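PDB 5OQ3: Cwp19, which is a cell-wall protein carrying a TIM-barrel glycoside hydrolase domain, the part in this chain, and may also have N-acetylmuramoyl-L-alanine amidase activity. Local coordinates for residues Q212-D215 / N216-E220; T271-T275 / R276-K280. One frame throughout, in Å; residues are numbered along the deposited sequence. Where two conformers were deposited one is given.

Contact 1 (Q212-D215 / N216-E220)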
loop_
_atom_site.group_PDB
_atom_site.type_symbol
_atom_site.label_atom_id
_atom_site.label_comp_id
_atom_site.label_asym_id
_atom_site.label_seq_id
_atom_site.Cartn_x
_atom_site.Cartn_y
_atom_site.Cartn_z
ATOM N N GLN A 212 3.916 -29.230 2.417
ATOM C CA GLN A 212 4.221 -28.465 1.184
ATOM C C GLN A 212 5.546 -27.754 1.335
ATOM O O GLN A 212 5.926 -27.396 2.434
ATOM C CB GLN A 212 3.077 -27.445 0.929
ATOM C CG GLN A 212 3.217 -26.632 -0.336
ATOM C CD GLN A 212 2.024 -25.784 -0.628
ATOM O OE1 GLN A 212 1.276 -25.369 0.299
ATOM N NE2 GLN A 212 1.820 -25.475 -1.917
ATOM N N ASN A 213 6.229 -27.513 0.212
ATOM C CA ASN A 213 7.374 -26.619 0.205
ATOM C C ASN A 213 6.994 -25.374 0.999
ATOM O O ASN A 213 5.980 -24.716 0.734
ATOM C CB ASN A 213 7.680 -26.253 -1.246
ATOM C CG ASN A 213 8.792 -25.273 -1.376
ATOM O OD1 ASN A 213 8.592 -24.074 -1.198
ATOM N ND2 ASN A 213 9.972 -25.759 -1.612
ATOM N N LYS A 214 7.825 -25.031 1.971
ATOM C CA LYS A 214 7.438 -24.012 2.910
ATOM C C LYS A 214 7.308 -22.629 2.280
ATOM O O LYS A 214 6.412 -21.864 2.626
ATOM C CB LYS A 214 8.397 -23.945 4.099
ATOM C CG LYS A 214 7.947 -22.962 5.195
ATOM C CD LYS A 214 8.661 -23.141 6.535
ATOM C CE LYS A 214 10.090 -22.734 6.495
ATOM N NZ LYS A 214 10.698 -23.147 7.813
ATOM N N ASP A 215 8.172 -22.337 1.326
ATOM C CA ASP A 215 8.142 -21.042 0.714
ATOM C C ASP A 215 6.949 -20.914 -0.203
ATOM O O ASP A 215 6.329 -19.843 -0.263
ATOM C CB ASP A 215 9.435 -20.700 0.001
ATOM C CG ASP A 215 10.573 -20.452 0.959
ATOM O OD1 ASP A 215 10.362 -20.257 2.155
ATOM O OD2 ASP A 215 11.692 -20.379 0.498
ATOM N N ASN A 216 6.549 -21.991 -0.862
ATOM C CA ASN A 216 5.338 -21.977 -1.640
ATOM C C ASN A 216 4.091 -21.809 -0.734
ATOM O O ASN A 216 3.171 -21.093 -1.104
ATOM C CB ASN A 216 5.181 -23.272 -2.482
ATOM C CG ASN A 216 6.235 -23.440 -3.568
ATOM O OD1 ASN A 216 6.999 -22.553 -3.845
ATOM N ND2 ASN A 216 6.218 -24.604 -4.208
ATOM N N TRP A 217 4.122 -22.454 0.417
ATOM C CA TRP A 217 3.052 -22.309 1.385
ATOM C C TRP A 217 2.947 -20.859 1.884
ATOM O O TRP A 217 1.861 -20.325 1.985
ATOM C CB TRP A 217 3.287 -23.297 2.548
ATOM C CG TRP A 217 2.373 -23.174 3.704
ATOM C CD1 TRP A 217 1.081 -23.598 3.802
ATOM C CD2 TRP A 217 2.691 -22.533 4.948
ATOM N NE1 TRP A 217 0.605 -23.278 5.048
ATOM C CE2 TRP A 217 1.572 -22.620 5.769
ATOM C CE3 TRP A 217 3.830 -21.879 5.428
ATOM C CZ2 TRP A 217 1.537 -22.058 7.054
ATOM C CZ3 TRP A 217 3.814 -21.369 6.672
ATOM C CH2 TRP A 217 2.688 -21.452 7.488
ATOM N N ARG A 218 4.069 -20.203 2.166
ATOM C CA ARG A 218 4.041 -18.807 2.591
ATOM C C ARG A 218 3.467 -17.914 1.479
ATOM O O ARG A 218 2.641 -17.030 1.763
ATOM C CB ARG A 218 5.460 -18.315 2.946
ATOM C CG ARG A 218 5.979 -18.893 4.264
ATOM C CD ARG A 218 7.322 -18.360 4.560
ATOM N NE ARG A 218 7.786 -18.784 5.883
ATOM C CZ ARG A 218 9.048 -18.775 6.259
ATOM N NH1 ARG A 218 9.995 -18.414 5.417
ATOM N NH2 ARG A 218 9.346 -19.160 7.492
ATOM N N ARG A 219 3.870 -18.132 0.224
ATOM C CA ARG A 219 3.263 -17.388 -0.875
ATOM C C ARG A 219 1.746 -17.588 -0.944
ATOM O O ARG A 219 0.990 -16.616 -1.141
ATOM C CB ARG A 219 3.966 -17.673 -2.227
ATOM C CG ARG A 219 5.310 -16.974 -2.414
ATOM C CD ARG A 219 5.982 -17.381 -3.737
ATOM N NE ARG A 219 6.619 -18.688 -3.707
ATOM C CZ ARG A 219 7.854 -18.916 -3.282
ATOM N NH1 ARG A 219 8.329 -20.144 -3.320
ATOM N NH2 ARG A 219 8.597 -17.909 -2.837
ATOM N N GLU A 220 1.324 -18.830 -0.745
ATOM C CA GLU A 220 -0.092 -19.114 -0.766
ATOM C C GLU A 220 -0.848 -18.490 0.407
ATOM O O GLU A 220 -1.998 -18.122 0.257
ATOM C CB GLU A 220 -0.358 -20.597 -0.879
ATOM C CG GLU A 220 -1.838 -20.925 -1.104
ATOM C CD GLU A 220 -2.492 -20.434 -2.396
ATOM O OE1 GLU A 220 -3.740 -20.434 -2.479
ATOM O OE2 GLU A 220 -1.830 -20.044 -3.315
HETATM O O HOH W 1 3.929 -26.470 -3.831
HETATM O O HOH W 2 11.445 -18.532 -2.076
#

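Contact 2 (T271-T275 / R276-K280)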
loop_
_atom_site.group_PDB
_atom_site.type_symbol
_atom_site.label_atom_id
_atom_site.label_comp_id
_atom_site.label_asym_id
_atom_site.label_seq_id
_atom_site.Cartn_x
_atom_site.Cartn_y
_atom_site.Cartn_z
ATOM N N THR A 271 9.710 -11.358 0.434
ATOM C CA THR A 271 8.500 -11.117 1.261
ATOM C C THR A 271 7.323 -12.035 0.932
ATOM O O THR A 271 6.269 -11.927 1.535
ATOM C CB THR A 271 8.053 -9.627 1.258
ATOM O OG1 THR A 271 7.305 -9.290 0.100
ATOM C CG2 THR A 271 9.218 -8.692 1.279
ATOM N N TYR A 272 7.522 -12.967 0.011
ATOM C CA TYR A 272 6.517 -13.983 -0.395
ATOM C C TYR A 272 5.305 -13.370 -1.040
ATOM O O TYR A 272 4.190 -13.832 -0.821
ATOM C CB TYR A 272 6.190 -15.014 0.743
ATOM C CG TYR A 272 7.464 -15.654 1.252
ATOM C CD1 TYR A 272 8.121 -16.658 0.527
ATOM C CD2 TYR A 272 8.054 -15.234 2.440
ATOM C CE1 TYR A 272 9.320 -17.205 0.987
ATOM C CE2 TYR A 272 9.261 -15.789 2.886
ATOM C CZ TYR A 272 9.872 -16.784 2.187
ATOM O OH TYR A 272 11.080 -17.257 2.657
ATOM N N ALA A 273 5.535 -12.352 -1.854
ATOM C CA ALA A 273 4.530 -11.628 -2.583
ATOM C C ALA A 273 4.627 -12.045 -4.041
ATOM O O ALA A 273 5.444 -11.554 -4.791
ATOM C CB ALA A 273 4.730 -10.134 -2.409
ATOM N N ASP A 274 3.795 -12.972 -4.423
ATOM C CA ASP A 274 3.800 -13.629 -5.724
ATOM C C ASP A 274 2.827 -12.882 -6.636
ATOM O O ASP A 274 1.724 -13.347 -6.932
ATOM C CB ASP A 274 3.462 -15.098 -5.608
ATOM C CG ASP A 274 3.679 -15.855 -6.903
ATOM O OD1 ASP A 274 3.965 -15.224 -7.961
ATOM O OD2 ASP A 274 3.551 -17.101 -6.842
ATOM N N THR A 275 3.249 -11.716 -7.079
ATOM C CA THR A 275 2.336 -10.811 -7.805
ATOM C C THR A 275 1.806 -11.480 -9.059
ATOM O O THR A 275 0.657 -11.269 -9.406
ATOM C CB THR A 275 3.076 -9.535 -8.164
ATOM O OG1 THR A 275 3.776 -9.101 -7.003
ATOM C CG2 THR A 275 2.105 -8.484 -8.660
ATOM N N ARG A 276 2.630 -12.275 -9.729
ATOM C CA ARG A 276 2.134 -12.972 -10.919
ATOM C C ARG A 276 0.955 -13.851 -10.593
ATOM O O ARG A 276 0.001 -13.901 -11.367
ATOM C CB ARG A 276 3.264 -13.753 -11.582
ATOM C CG ARG A 276 2.746 -14.614 -12.716
ATOM C CD ARG A 276 3.858 -15.332 -13.466
ATOM N NE ARG A 276 4.635 -14.381 -14.232
ATOM C CZ ARG A 276 5.749 -14.680 -14.886
ATOM N NH1 ARG A 276 6.229 -15.918 -14.869
ATOM N NH2 ARG A 276 6.381 -13.764 -15.589
ATOM N N ALA A 277 1.020 -14.608 -9.505
ATOM C CA ALA A 277 -0.114 -15.443 -9.122
ATOM C C ALA A 277 -1.336 -14.606 -8.862
ATOM O O ALA A 277 -2.468 -15.018 -9.189
ATOM C CB ALA A 277 0.269 -16.261 -7.858
ATOM N N TRP A 278 -1.198 -13.468 -8.213
ATOM C CA TRP A 278 -2.331 -12.625 -7.915
ATOM C C TRP A 278 -3.022 -12.222 -9.206
ATOM O O TRP A 278 -4.251 -12.178 -9.287
ATOM C CB TRP A 278 -1.920 -11.365 -7.169
ATOM C CG TRP A 278 -1.096 -11.539 -5.959
ATOM C CD1 TRP A 278 -0.911 -12.657 -5.199
ATOM C CD2 TRP A 278 -0.354 -10.497 -5.333
ATOM N NE1 TRP A 278 -0.049 -12.404 -4.182
ATOM C CE2 TRP A 278 0.288 -11.065 -4.221
ATOM C CE3 TRP A 278 -0.169 -9.122 -5.605
ATOM C CZ2 TRP A 278 1.145 -10.323 -3.411
ATOM C CZ3 TRP A 278 0.654 -8.404 -4.804
ATOM C CH2 TRP A 278 1.278 -8.973 -3.698
ATOM N N ILE A 279 -2.245 -11.860 -10.191
ATOM C CA ILE A 279 -2.758 -11.433 -11.483
ATOM C C ILE A 279 -3.409 -12.589 -12.207
ATOM O O ILE A 279 -4.561 -12.477 -12.669
ATOM C CB ILE A 279 -1.635 -10.769 -12.325
ATOM C CG1 ILE A 279 -1.169 -9.466 -11.684
ATOM C CG2 ILE A 279 -2.075 -10.550 -13.774
ATOM C CD1 ILE A 279 0.133 -8.952 -12.208
ATOM N N LYS A 280 -2.741 -13.717 -12.275
ATOM C CA LYS A 280 -3.248 -14.827 -13.053
ATOM C C LYS A 280 -4.497 -15.417 -12.470
ATOM O O LYS A 280 -5.353 -15.880 -13.203
ATOM C CB LYS A 280 -2.132 -15.842 -13.275
ATOM C CG LYS A 280 -0.930 -15.233 -14.050
ATOM C CD LYS A 280 -1.094 -15.147 -15.557
ATOM C CE LYS A 280 -1.847 -13.946 -16.087
ATOM N NZ LYS A 280 -2.458 -14.311 -17.412
HETATM O O HOH W 3 1.991 -14.109 -2.520
#

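Contact 1 (Q212-D215 / N216-E220)
A chi1 of 177° carries the amide of Asn213 past its own carbonyl carbon and over the first turn of the helix, where it meets the amide of Asn216, the two planes 36° apart. Asn213 OD1 accepts from Asn216 N at 2.9 Å, in the plane of its carbonyl. Asparagine suits this place because its short amide reaches an N-H at the start of a helix, where no preceding turn supplies a carbonyl. The backbone takes over at once: Trp217 N, Arg218 N and Arg219 N bond to the carbonyls of Asn213, Lys214 and Asp215. This is a side-chain N-cap, and it opens helix 214-236, which follows the fourth strand of the TIM barrel.

Asn216 also holds the end of Arg219. Its OD1 lies in the guanidinium plane and receives NH1 at 2.8 Å, and the bend of Arg219 at chi3 lays the group over the backbone, with Asp215 O 3.5 Å above the centre of its plane. A water joins Arg219 NH2 to Asp215 OD2, and NH2 also reaches Tyr268 O.

Arg218 runs alongside Lys214, whose CE lies 3.8 Å from Arg218 NH2 over one guanidinium face. The long salt bridge from Asp215 OD1 to Arg218 NH1 (3.8 Å) has no N-H directed at the oxygen. Arg218 NH2 has a firmer salt bridge with Asp201, which probably eases the closeness of Lys214 NZ, 4.2 Å from Arg218 NH2. Gln212 uses its length differently: OE1 sits at the edge of the buried Trp217 ring, 3.7 Å from Trp217 CB, and NE2 shares a water with Asn216 ND2. Tyr205 meets the same indole edge-to-face.

Contact 2 (T271-T275 / R276-K280)
Asp274 and Thr275 meet Ala277, Trp278 and Ile279 first through hydrogen bonds. Asp274 O accepts from Trp278 N at 3.2 Å and Thr275 O from Ile279 N at 3.1 Å. Asp274 OD1 adds a weak bond to Ala277 N (3.4 Å); the short carboxylate can bend back to that N-H, though OD1 also accepts from Trp250 NE1. The other oxygen of this cap, Asp274 OD2, is in van der Waals contact with the compact Ala277 CB at 3.5 Å. A water bridges Tyr272 O, Asp274 N and Trp278 NE1.

The indole supplies the aromatic contacts. Trp278 CG lies beside its backbone N (chi1 -52°), which turns the ring back under the start of the helix. Thr275 CA makes a CH-pi contact 3.9 Å from the centroid of the six-membered ring, and Asp274 O lies over the same face, 3.2 Å from CD1.

Apolar packing completes the contact. Ala273 CB, small enough to fit close to the indole, touches Trp278 CZ2 at 3.7 Å, and the methyl of Thr275 lies against CE3. Asp274 is at once the centre of an inverse gamma turn and the N-cap of helix 275-280, ahead of the sixth barrel strand.

From the N terminus, contact 1 comes first, where the chain leaves helix 202-208 and enters helix 214-236 after the fourth barrel strand. The chain then runs through the fifth strand, 241-244, and helix 267-270 before contact 2 closes the turn into helix 275-280, ahead of strand 286-287. The two are local and in series, so neither nests within nor crosses the other, yet their centres lie 12 Å apart. Tyr272 joins them: its OH is probably hydrogen-bonded to Asp215 OD1 and, more weakly, to Arg218 NH1, while its ring packs against Arg219. Arg219 CD also touches Asp274 CB, tying the start of helix 214-236 to that of helix 275-280.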